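Local structure of penicillin-binding protein activator LpoA (Escherichia coli, 6DR3) at residues Thr7-Gly12 and Ala19-Gln24; Ala40-Val45 and Gln106-Gln111; Glu55-Leu60 and Leu74-Ile79; Phe183-Arg186 and Asp190-Lys193. The protein regulates peptidoglycan synthesis as an outer-membrane lipoprotein essential for penicillin-binding protein 1A, whose transpeptidase activity it stimulates in vitro, here represented by its amino-terminal domain. One frame throughout, in Å; residues are numbered along the deposited sequence.

Contact 1 (Thr7-Gly12 and Ala19-Gln24)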
# COMPACT_ATOMS: atom_id res chain seq x y z
N THR A 7 4.14 -19.49 9.88
CA THR A 7 4.37 -18.19 10.50
C THR A 7 4.85 -17.15 9.49
O THR A 7 4.24 -16.10 9.32
CB THR A 7 5.39 -18.34 11.64
OG1 THR A 7 4.85 -19.23 12.63
CG2 THR A 7 5.69 -17.00 12.29
N ALA A 8 5.97 -17.44 8.81
CA ALA A 8 6.57 -16.45 7.92
C ALA A 8 5.59 -15.98 6.86
O ALA A 8 5.49 -14.78 6.57
CB ALA A 8 7.82 -17.02 7.25
N TYR A 9 4.85 -16.91 6.25
CA TYR A 9 3.88 -16.53 5.22
C TYR A 9 2.78 -15.67 5.82
O TYR A 9 2.42 -14.62 5.26
CB TYR A 9 3.30 -17.78 4.56
CG TYR A 9 4.33 -18.85 4.26
CD1 TYR A 9 5.20 -18.74 3.19
CD2 TYR A 9 4.43 -19.97 5.07
CE1 TYR A 9 6.14 -19.71 2.92
CE2 TYR A 9 5.36 -20.96 4.81
CZ TYR A 9 6.22 -20.82 3.74
OH TYR A 9 7.15 -21.80 3.49
N MET A 10 2.23 -16.09 6.96
CA MET A 10 1.20 -15.31 7.63
C MET A 10 1.70 -13.90 7.93
O MET A 10 0.98 -12.92 7.71
CB MET A 10 0.77 -16.01 8.92
CG MET A 10 -0.47 -15.41 9.57
SD MET A 10 -1.95 -15.64 8.57
CE MET A 10 -2.20 -17.41 8.75
N GLN A 11 2.93 -13.78 8.43
CA GLN A 11 3.50 -12.48 8.76
C GLN A 11 4.00 -11.71 7.54
O GLN A 11 4.36 -10.54 7.67
CB GLN A 11 4.65 -12.65 9.75
CG GLN A 11 4.21 -13.04 11.15
CD GLN A 11 5.37 -13.25 12.09
OE1 GLN A 11 6.52 -13.34 11.66
NE2 GLN A 11 5.09 -13.33 13.39
N GLY A 12 4.05 -12.34 6.37
CA GLY A 12 4.51 -11.67 5.17
C GLY A 12 6.01 -11.62 5.01
O GLY A 12 6.50 -10.90 4.13
N ALA A 19 -1.47 -22.41 -4.88
CA ALA A 19 -1.29 -23.85 -5.02
C ALA A 19 -0.53 -24.44 -3.84
O ALA A 19 -0.89 -25.49 -3.31
CB ALA A 19 -0.58 -24.17 -6.34
N PHE A 20 0.54 -23.76 -3.41
CA PHE A 20 1.30 -24.21 -2.26
C PHE A 20 0.45 -24.19 -1.00
O PHE A 20 0.38 -25.19 -0.27
CB PHE A 20 2.54 -23.33 -2.09
CG PHE A 20 3.40 -23.70 -0.91
CD1 PHE A 20 4.30 -24.74 -0.99
CD2 PHE A 20 3.31 -22.99 0.28
CE1 PHE A 20 5.10 -25.07 0.09
CE2 PHE A 20 4.10 -23.32 1.36
CZ PHE A 20 4.99 -24.36 1.27
N TYR A 21 -0.21 -23.06 -0.73
CA TYR A 21 -1.03 -22.95 0.48
C TYR A 21 -2.15 -23.98 0.49
O TYR A 21 -2.44 -24.57 1.54
CB TYR A 21 -1.60 -21.54 0.58
CG TYR A 21 -0.57 -20.44 0.77
CD1 TYR A 21 0.57 -20.65 1.53
CD2 TYR A 21 -0.75 -19.20 0.18
CE1 TYR A 21 1.51 -19.65 1.70
CE2 TYR A 21 0.19 -18.19 0.35
CZ TYR A 21 1.31 -18.42 1.10
OH TYR A 21 2.24 -17.41 1.26
N LEU A 22 -2.80 -24.19 -0.65
CA LEU A 22 -3.88 -25.17 -0.71
C LEU A 22 -3.35 -26.58 -0.47
O LEU A 22 -4.02 -27.40 0.18
CB LEU A 22 -4.59 -25.09 -2.06
CG LEU A 22 -5.38 -23.80 -2.30
CD1 LEU A 22 -5.83 -23.69 -3.76
CD2 LEU A 22 -6.59 -23.72 -1.38
N GLN A 23 -2.15 -26.88 -0.98
CA GLN A 23 -1.55 -28.19 -0.73
C GLN A 23 -1.27 -28.40 0.75
O GLN A 23 -1.55 -29.47 1.30
CB GLN A 23 -0.27 -28.34 -1.55
CG GLN A 23 0.44 -29.67 -1.37
CD GLN A 23 -0.41 -30.85 -1.81
OE1 GLN A 23 -0.84 -31.66 -0.98
NE2 GLN A 23 -0.64 -30.96 -3.11
N GLN A 24 -0.72 -27.38 1.42
CA GLN A 24 -0.47 -27.48 2.85
C GLN A 24 -1.78 -27.56 3.63
O GLN A 24 -1.88 -28.29 4.62
CB GLN A 24 0.36 -26.29 3.33
CG GLN A 24 1.69 -26.13 2.62
CD GLN A 24 2.54 -27.38 2.70
OE1 GLN A 24 2.79 -27.91 3.78
NE2 GLN A 24 2.99 -27.86 1.55
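The Tyr21 ring turns its edge toward a face of the Tyr9 ring in an offset edge-to-face pair, with planes at 72° and ring centres 5.8 Å apart. The Phe20 ring is also 5.8 Å from Tyr9, centre to centre, but there the planes meet obliquely at 55°. Gln24 lies over one face of Phe20, its CG 3.9 Å above the ring plane and displaced toward the rim.

Tyr9 is thus touched at both its ends. At its root, CB and CG meet OH and CE1 of Tyr21: Tyr9 CB is 3.5 Å from Tyr21 OH and 3.9 Å from Tyr21 CE1. At its far end, Tyr9 OH is in van der Waals contact with Phe20 CZ at 4.0 Å, and the apolar contact beside it runs from Tyr9 CZ to Phe20 CE2 at 4.1 Å. Phe20 is directed at Tyr9 by its first torsion, which sets CG opposite the backbone N (chi1 179°) and sends the ring out from helix 18-25. Tyr21 leaves that helix to one side, yet its phenol reaches across, and its hydroxyl accepts a hydrogen bond from Ala16 N in the intervening turn. The bond holds the oxygen where it lies beside Tyr9 CB.

Helix 7-11 stops just beyond Tyr9. Gly12, with positive phi, closes it in a Schellman motif, and the chain then returns past Ala14, which also touches Tyr9. The arrangement is an aromatic cluster of three rings joining two short consecutive helices at the amino-terminal end of a TPR-like, all-helical domain.

Contact 2 (Ala40-Val45 and Gln106-Gln111)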
# COMPACT_ATOMS: atom_id res chain seq x y z
N ALA A 40 -4.29 -19.19 1.71
CA ALA A 40 -4.82 -19.52 0.39
C ALA A 40 -5.76 -18.43 -0.11
O ALA A 40 -5.70 -18.02 -1.27
CB ALA A 40 -5.53 -20.87 0.42
N ILE A 41 -6.65 -17.95 0.77
CA ILE A 41 -7.55 -16.86 0.40
C ILE A 41 -6.75 -15.64 -0.04
O ILE A 41 -7.04 -15.03 -1.07
CB ILE A 41 -8.49 -16.53 1.58
CG1 ILE A 41 -9.34 -17.74 1.95
CG2 ILE A 41 -9.38 -15.34 1.24
CD1 ILE A 41 -9.99 -17.64 3.31
N ARG A 42 -5.73 -15.28 0.74
CA ARG A 42 -4.91 -14.12 0.41
C ARG A 42 -4.27 -14.28 -0.96
O ARG A 42 -4.27 -13.33 -1.76
CB ARG A 42 -3.83 -13.93 1.48
CG ARG A 42 -3.09 -12.61 1.40
CD ARG A 42 -1.79 -12.64 2.20
NE ARG A 42 -2.01 -12.96 3.61
CZ ARG A 42 -1.07 -12.91 4.55
NH1 ARG A 42 0.17 -12.55 4.24
NH2 ARG A 42 -1.36 -13.22 5.81
N ALA A 43 -3.73 -15.46 -1.25
CA ALA A 43 -3.07 -15.68 -2.54
C ALA A 43 -4.08 -15.74 -3.68
O ALA A 43 -3.83 -15.20 -4.76
CB ALA A 43 -2.24 -16.96 -2.48
N LEU A 44 -5.22 -16.40 -3.46
CA LEU A 44 -6.24 -16.47 -4.50
C LEU A 44 -6.69 -15.08 -4.93
O LEU A 44 -6.84 -14.81 -6.13
CB LEU A 44 -7.44 -17.29 -4.02
CG LEU A 44 -7.21 -18.80 -3.86
CD1 LEU A 44 -8.37 -19.44 -3.10
CD2 LEU A 44 -7.04 -19.46 -5.22
N VAL A 45 -6.90 -14.18 -3.97
CA VAL A 45 -7.26 -12.80 -4.30
C VAL A 45 -6.17 -12.16 -5.14
O VAL A 45 -6.43 -11.56 -6.20
CB VAL A 45 -7.53 -11.99 -3.02
CG1 VAL A 45 -7.72 -10.50 -3.34
CG2 VAL A 45 -8.76 -12.53 -2.30
N GLN A 106 -0.76 -3.89 8.15
CA GLN A 106 -0.87 -2.45 7.95
C GLN A 106 -0.54 -2.07 6.51
O GLN A 106 -1.22 -1.23 5.91
CB GLN A 106 0.05 -1.71 8.92
CG GLN A 106 -0.37 -1.82 10.37
CD GLN A 106 0.59 -1.13 11.31
OE1 GLN A 106 1.38 -0.28 10.90
NE2 GLN A 106 0.53 -1.49 12.59
N ALA A 107 0.50 -2.68 5.94
CA ALA A 107 0.84 -2.40 4.55
C ALA A 107 -0.32 -2.76 3.62
O ALA A 107 -0.61 -2.04 2.67
CB ALA A 107 2.11 -3.16 4.15
N ARG A 108 -0.99 -3.89 3.90
CA ARG A 108 -2.14 -4.28 3.10
C ARG A 108 -3.35 -3.41 3.40
O ARG A 108 -4.15 -3.13 2.49
CB ARG A 108 -2.48 -5.75 3.35
CG ARG A 108 -1.47 -6.72 2.76
CD ARG A 108 -1.60 -8.09 3.40
NE ARG A 108 -2.95 -8.63 3.28
CZ ARG A 108 -3.45 -9.60 4.05
NH1 ARG A 108 -2.70 -10.14 5.00
NH2 ARG A 108 -4.69 -10.03 3.86
N TYR A 109 -3.51 -2.97 4.65
CA TYR A 109 -4.57 -2.03 4.98
C TYR A 109 -4.44 -0.76 4.14
O TYR A 109 -5.42 -0.30 3.53
CB TYR A 109 -4.52 -1.69 6.47
CG TYR A 109 -5.32 -0.46 6.85
CD1 TYR A 109 -6.67 -0.56 7.17
CD2 TYR A 109 -4.72 0.79 6.88
CE1 TYR A 109 -7.40 0.56 7.52
CE2 TYR A 109 -5.45 1.92 7.22
CZ TYR A 109 -6.79 1.80 7.54
OH TYR A 109 -7.51 2.91 7.89
N TRP A 110 -3.24 -0.18 4.09
CA TRP A 110 -3.05 1.03 3.30
C TRP A 110 -3.14 0.76 1.81
O TRP A 110 -3.62 1.61 1.05
CB TRP A 110 -1.70 1.67 3.64
CG TRP A 110 -1.67 2.21 5.04
CD1 TRP A 110 -0.94 1.73 6.09
CD2 TRP A 110 -2.40 3.33 5.54
NE1 TRP A 110 -1.17 2.49 7.21
CE2 TRP A 110 -2.07 3.48 6.90
CE3 TRP A 110 -3.31 4.23 4.97
CZ2 TRP A 110 -2.61 4.49 7.70
CZ3 TRP A 110 -3.84 5.23 5.76
CH2 TRP A 110 -3.49 5.35 7.11
N GLN A 111 -2.70 -0.42 1.35
CA GLN A 111 -2.89 -0.76 -0.05
C GLN A 111 -4.37 -0.81 -0.41
O GLN A 111 -4.77 -0.39 -1.50
CB GLN A 111 -2.22 -2.10 -0.37
CG GLN A 111 -2.18 -2.41 -1.86
CD GLN A 111 -1.31 -1.45 -2.65
OE1 GLN A 111 -0.19 -1.13 -2.24
NE2 GLN A 111 -1.82 -0.96 -3.77
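Arg42 and Arg108 meet guanidinium to guanidinium within the TPR-like helical array, reaching from helices 30-47 and 103-117 over helix 66-82. The backbones stay well apart, with Arg42 CA and Arg108 CA separated by 10.6 Å, so the contact is made entirely by two long side chains.

The chains set out differently: CG is anti to the backbone N in Arg42 but anti to the carbonyl carbon in Arg108. Each then runs outward and kinks at the third torsion, in opposite senses, -57° in Arg42 and +57° in Arg108. Taken as a whole, the two chains cross at about a right angle, while their guanidinium planes lie only 32° apart. Arg108 NH1 sits over one face of the Arg42 group, 3.1 Å above its plane and toward the rim. In return, Arg42 CD is 3.8 Å above the centre of the Arg108 guanidinium, an aliphatic carbon laid on a flat cation. The approach of Arg42 NE to Arg108 NH1, 3.2 Å, brings two donors together and is no hydrogen bond.

Anionic and carbonyl partners gather round the pair and presumably offset the like charges. Arg108 forms salt bridges through NH2 to Glu71 OE2 and through NE to Glu78 OE2, which together fix the rotation of its planar end. Arg42 NH2 forms a long, weak ion pair with the same Glu71 OE2. Arg42 touches Leu75 with the start of its chain, while Arg108 lays its guanidinium against Leu75 and Leu74. Arg42 NH2 also donates to Met10 O, 3.0 Å away, in the last turn of helix 7-11.

Contact 3 (Glu55-Leu60 and Leu74-Ile79)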
# COMPACT_ATOMS: atom_id res chain seq x y z
N GLU A 55 -15.35 -18.41 -2.06
CA GLU A 55 -15.85 -19.68 -1.56
C GLU A 55 -15.03 -20.17 -0.37
O GLU A 55 -15.59 -20.59 0.65
CB GLU A 55 -15.85 -20.72 -2.68
CG GLU A 55 -16.26 -22.12 -2.23
CD GLU A 55 -17.59 -22.13 -1.51
OE1 GLU A 55 -18.42 -21.24 -1.78
OE2 GLU A 55 -17.80 -23.03 -0.67
N LEU A 56 -13.70 -20.13 -0.49
CA LEU A 56 -12.86 -20.57 0.62
C LEU A 56 -13.02 -19.65 1.82
O LEU A 56 -12.93 -20.11 2.97
CB LEU A 56 -11.40 -20.62 0.17
CG LEU A 56 -10.44 -21.44 1.04
CD1 LEU A 56 -10.89 -22.90 1.14
CD2 LEU A 56 -9.03 -21.36 0.47
N PHE A 57 -13.26 -18.36 1.59
CA PHE A 57 -13.59 -17.45 2.68
C PHE A 57 -14.89 -17.86 3.36
O PHE A 57 -15.00 -17.80 4.59
CB PHE A 57 -13.68 -16.02 2.12
CG PHE A 57 -14.06 -14.98 3.15
CD1 PHE A 57 -15.39 -14.78 3.50
CD2 PHE A 57 -13.10 -14.17 3.72
CE1 PHE A 57 -15.74 -13.82 4.43
CE2 PHE A 57 -13.44 -13.21 4.65
CZ PHE A 57 -14.76 -13.03 5.00
N ASN A 58 -15.88 -18.30 2.58
CA ASN A 58 -17.16 -18.73 3.15
C ASN A 58 -17.05 -20.06 3.88
O ASN A 58 -17.94 -20.39 4.66
CB ASN A 58 -18.22 -18.84 2.05
CG ASN A 58 -18.59 -17.49 1.46
OD1 ASN A 58 -18.37 -16.45 2.08
ND2 ASN A 58 -19.16 -17.51 0.26
N GLN A 59 -15.98 -20.83 3.64
CA GLN A 59 -15.78 -22.10 4.31
C GLN A 59 -14.90 -21.98 5.55
O GLN A 59 -14.53 -23.00 6.14
CB GLN A 59 -15.17 -23.12 3.34
CG GLN A 59 -16.11 -23.53 2.22
CD GLN A 59 -15.52 -24.62 1.34
OE1 GLN A 59 -14.53 -25.26 1.71
NE2 GLN A 59 -16.11 -24.82 0.17
N LEU A 60 -14.55 -20.76 5.96
CA LEU A 60 -13.77 -20.58 7.17
C LEU A 60 -14.59 -21.01 8.39
O LEU A 60 -15.78 -20.70 8.46
CB LEU A 60 -13.33 -19.13 7.33
CG LEU A 60 -12.15 -18.68 6.46
CD1 LEU A 60 -12.00 -17.17 6.48
CD2 LEU A 60 -10.87 -19.35 6.92
N LEU A 74 -9.51 -8.37 7.27
CA LEU A 74 -8.71 -7.74 6.23
C LEU A 74 -8.92 -8.42 4.88
O LEU A 74 -9.02 -7.74 3.85
CB LEU A 74 -7.23 -7.77 6.63
CG LEU A 74 -6.24 -7.07 5.69
CD1 LEU A 74 -6.67 -5.63 5.40
CD2 LEU A 74 -4.85 -7.09 6.30
N LEU A 75 -9.01 -9.75 4.87
CA LEU A 75 -9.31 -10.46 3.63
C LEU A 75 -10.68 -10.06 3.09
O LEU A 75 -10.88 -10.04 1.87
CB LEU A 75 -9.26 -11.97 3.86
CG LEU A 75 -7.90 -12.57 4.22
CD1 LEU A 75 -8.06 -14.01 4.68
CD2 LEU A 75 -6.94 -12.49 3.04
N ALA A 76 -11.62 -9.73 3.98
CA ALA A 76 -12.94 -9.30 3.53
C ALA A 76 -12.85 -8.03 2.69
O ALA A 76 -13.57 -7.88 1.70
CB ALA A 76 -13.86 -9.08 4.73
N VAL A 77 -11.96 -7.11 3.08
CA VAL A 77 -11.78 -5.88 2.31
C VAL A 77 -11.19 -6.19 0.94
O VAL A 77 -11.67 -5.70 -0.09
CB VAL A 77 -10.90 -4.88 3.09
CG1 VAL A 77 -10.63 -3.63 2.25
CG2 VAL A 77 -11.56 -4.51 4.41
N GLU A 78 -10.13 -7.00 0.92
CA GLU A 78 -9.46 -7.32 -0.34
C GLU A 78 -10.42 -8.02 -1.30
O GLU A 78 -10.37 -7.79 -2.51
CB GLU A 78 -8.22 -8.17 -0.07
CG GLU A 78 -7.20 -7.48 0.82
CD GLU A 78 -5.97 -8.34 1.09
OE1 GLU A 78 -6.11 -9.58 1.16
OE2 GLU A 78 -4.87 -7.78 1.24
N ILE A 79 -11.29 -8.88 -0.77
CA ILE A 79 -12.27 -9.56 -1.62
C ILE A 79 -13.24 -8.56 -2.23
O ILE A 79 -13.51 -8.59 -3.43
CB ILE A 79 -12.99 -10.66 -0.81
CG1 ILE A 79 -12.03 -11.82 -0.54
CG2 ILE A 79 -14.24 -11.16 -1.55
CD1 ILE A 79 -12.58 -12.88 0.41
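Phe57 pushes its ring into the side of helix 66-82, where it meets Leu75, Ala76 and Ile79. CG is opposite the backbone N (chi1 178°), a setting that carries the ring outward from the last turn of helix 50-58 to the neighbouring helix.

The three partners take different parts of the ring. Ile79 CD1 approaches the base of the ring obliquely: this terminal methyl is 3.6 Å from Phe57 CD2 and also touches CB and CG, reached by an extended Ile79 chain. Ala76 meets the outer end, its CB lying 4.1 Å from Phe57 CZ. Consistent with the small Ala76 side chain, the ring comes close to the helix backbone, with Phe57 CE2 4.0 Å from Ala76 N; the two CA atoms, of Phe57 and Ala76, are 8.2 Å apart. Leu75 adds a looser contact at the ring edge and near its plane, through CB at 4.4 Å from Phe57 CD2. No hydrogen bond crosses between the two segments.

Just past the end of helix 50-58, Gln59 NE2 donates to Glu55 OE2 over 2.6 Å at an N-H...O angle of 160°, the acceptor lying near the amide plane and offering the lone pair away from its other oxygen. This closes one turn between side chains where the helix ends.

Among its neighbours the contact joins two consecutive helices of the all-helical TPR-like domain. Helix 30-47 meets Leu60 through Gln37 and Ile41 and Leu75 through Leu38, whereas helix 86-93 touches Ala76 through Leu92, and helix 103-117 reaches Leu74 through Gln105 and Val77 through Ala112.

Contact 4 (Phe183-Arg186 and Asp190-Lys193)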
# COMPACT_ATOMS: atom_id res chain seq x y z
N PHE A 183 6.38 22.64 -10.40
CA PHE A 183 5.58 23.69 -11.04
C PHE A 183 6.45 24.83 -11.54
O PHE A 183 6.19 25.41 -12.60
CB PHE A 183 4.53 24.23 -10.06
CG PHE A 183 3.41 23.26 -9.75
CD1 PHE A 183 3.00 22.31 -10.67
CD2 PHE A 183 2.76 23.33 -8.53
CE1 PHE A 183 1.96 21.43 -10.37
CE2 PHE A 183 1.73 22.46 -8.22
CZ PHE A 183 1.33 21.51 -9.14
N ASP A 184 7.50 25.17 -10.79
CA ASP A 184 8.26 26.39 -11.04
C ASP A 184 9.40 26.23 -12.02
O ASP A 184 9.82 27.22 -12.63
CB ASP A 184 8.81 26.93 -9.71
CG ASP A 184 7.72 27.45 -8.79
OD1 ASP A 184 6.54 27.43 -9.20
OD2 ASP A 184 8.04 27.87 -7.66
N ASN A 185 9.92 25.01 -12.21
CA ASN A 185 11.11 24.81 -13.03
C ASN A 185 10.91 23.80 -14.16
O ASN A 185 11.88 23.50 -14.87
CB ASN A 185 12.29 24.35 -12.16
CG ASN A 185 12.66 25.38 -11.10
OD1 ASN A 185 13.43 26.30 -11.35
ND2 ASN A 185 12.10 25.22 -9.90
N ARG A 186 9.71 23.26 -14.33
CA ARG A 186 9.50 22.21 -15.33
C ARG A 186 9.85 22.65 -16.74
O ARG A 186 9.90 21.79 -17.64
CB ARG A 186 8.05 21.72 -15.28
CG ARG A 186 6.99 22.81 -15.34
CD ARG A 186 5.60 22.22 -15.16
NE ARG A 186 4.60 23.25 -14.89
CZ ARG A 186 3.33 23.00 -14.58
NH1 ARG A 186 2.90 21.75 -14.50
NH2 ARG A 186 2.50 24.00 -14.35
N ASP A 190 17.81 22.00 -16.57
CA ASP A 190 19.01 22.21 -15.76
C ASP A 190 18.65 22.77 -14.39
O ASP A 190 19.17 22.32 -13.36
CB ASP A 190 19.98 23.14 -16.49
CG ASP A 190 20.47 22.55 -17.80
OD1 ASP A 190 20.22 21.35 -18.04
OD2 ASP A 190 21.11 23.28 -18.58
N MET A 191 17.77 23.78 -14.35
CA MET A 191 17.33 24.32 -13.07
C MET A 191 16.47 23.33 -12.31
O MET A 191 16.48 23.32 -11.08
CB MET A 191 16.57 25.63 -13.29
CG MET A 191 17.46 26.81 -13.67
SD MET A 191 18.55 27.32 -12.32
CE MET A 191 17.38 28.10 -11.21
N MET A 192 15.72 22.49 -13.02
CA MET A 192 14.95 21.44 -12.36
C MET A 192 15.86 20.51 -11.58
O MET A 192 15.59 20.18 -10.42
CB MET A 192 14.15 20.64 -13.39
CG MET A 192 13.33 19.51 -12.78
SD MET A 192 12.11 20.08 -11.58
CE MET A 192 11.08 21.02 -12.68
N LYS A 193 16.95 20.05 -12.21
CA LYS A 193 17.88 19.17 -11.52
C LYS A 193 18.46 19.84 -10.29
O LYS A 193 18.56 19.22 -9.22
CB LYS A 193 19.00 18.74 -12.47
CG LYS A 193 19.75 17.50 -12.01
CD LYS A 193 20.90 17.15 -12.94
CE LYS A 193 21.28 15.69 -12.80
NZ LYS A 193 21.49 15.28 -11.38
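Asn185 gives its side-chain ND2 in a hydrogen bond to Val181 O, one turn back in helix 170-185, and with the amide held there its other end, OD1, faces Met191. The meeting is non-polar on the methionine side: Asn185 OD1 is 3.8 Å from Met191 CB, and the two side chains pass at a slant.

The backbones are very close. Asn185 CA and Met192 CA are 5.2 Å apart, and Asn185 CB lies 3.9 Å from Met192 CA, while Met192 CB is 3.9 Å from the carbonyl O of Asn185. Met192 starts with CG opposite its backbone N (chi1 179°) and then bends twice, which turns the chain toward the Asn185-Arg186 peptide. The methyl itself is modelled implausibly near that peptide, and its position is doubtful.

This is the short connection between two consecutive helices, 170-185 and 189-202, in the TPR-like helical array, on the surface toward the far end of the domain. Asp188 in the connection accepts a hydrogen bond from Met191 N through OD1, which ties the first turn of the second helix to the residue before it.

Arg186 turns its side chain back from Met192 along the first helix. Its guanidinium makes a cation-pi contact with Trp182, and Phe183 CD1 stands 3.7 Å above one face of the group, offset toward the rim.

In the fold
Contacts 1, 2 and 3 gather in the amino-terminal half of the domain, with contact 2 between the others: its centre lies about 13 Å from that of contact 1 and about 10 Å from that of contact 3, which is nested in the chain loop that contact 2 closes. Contacts 1 and 3 are partly buried: contact 1 is a cluster of three rings, contact 3 one ring against aliphatic groups. Contact 2 is a charged surface pairing, and its helix 30-47 touches elements of both. Contact 4 stands apart, its centre about 48 Å from those of contacts 1 and 3; it is a surface contact between the ends of consecutive helices, made by an asparagine and two methionines.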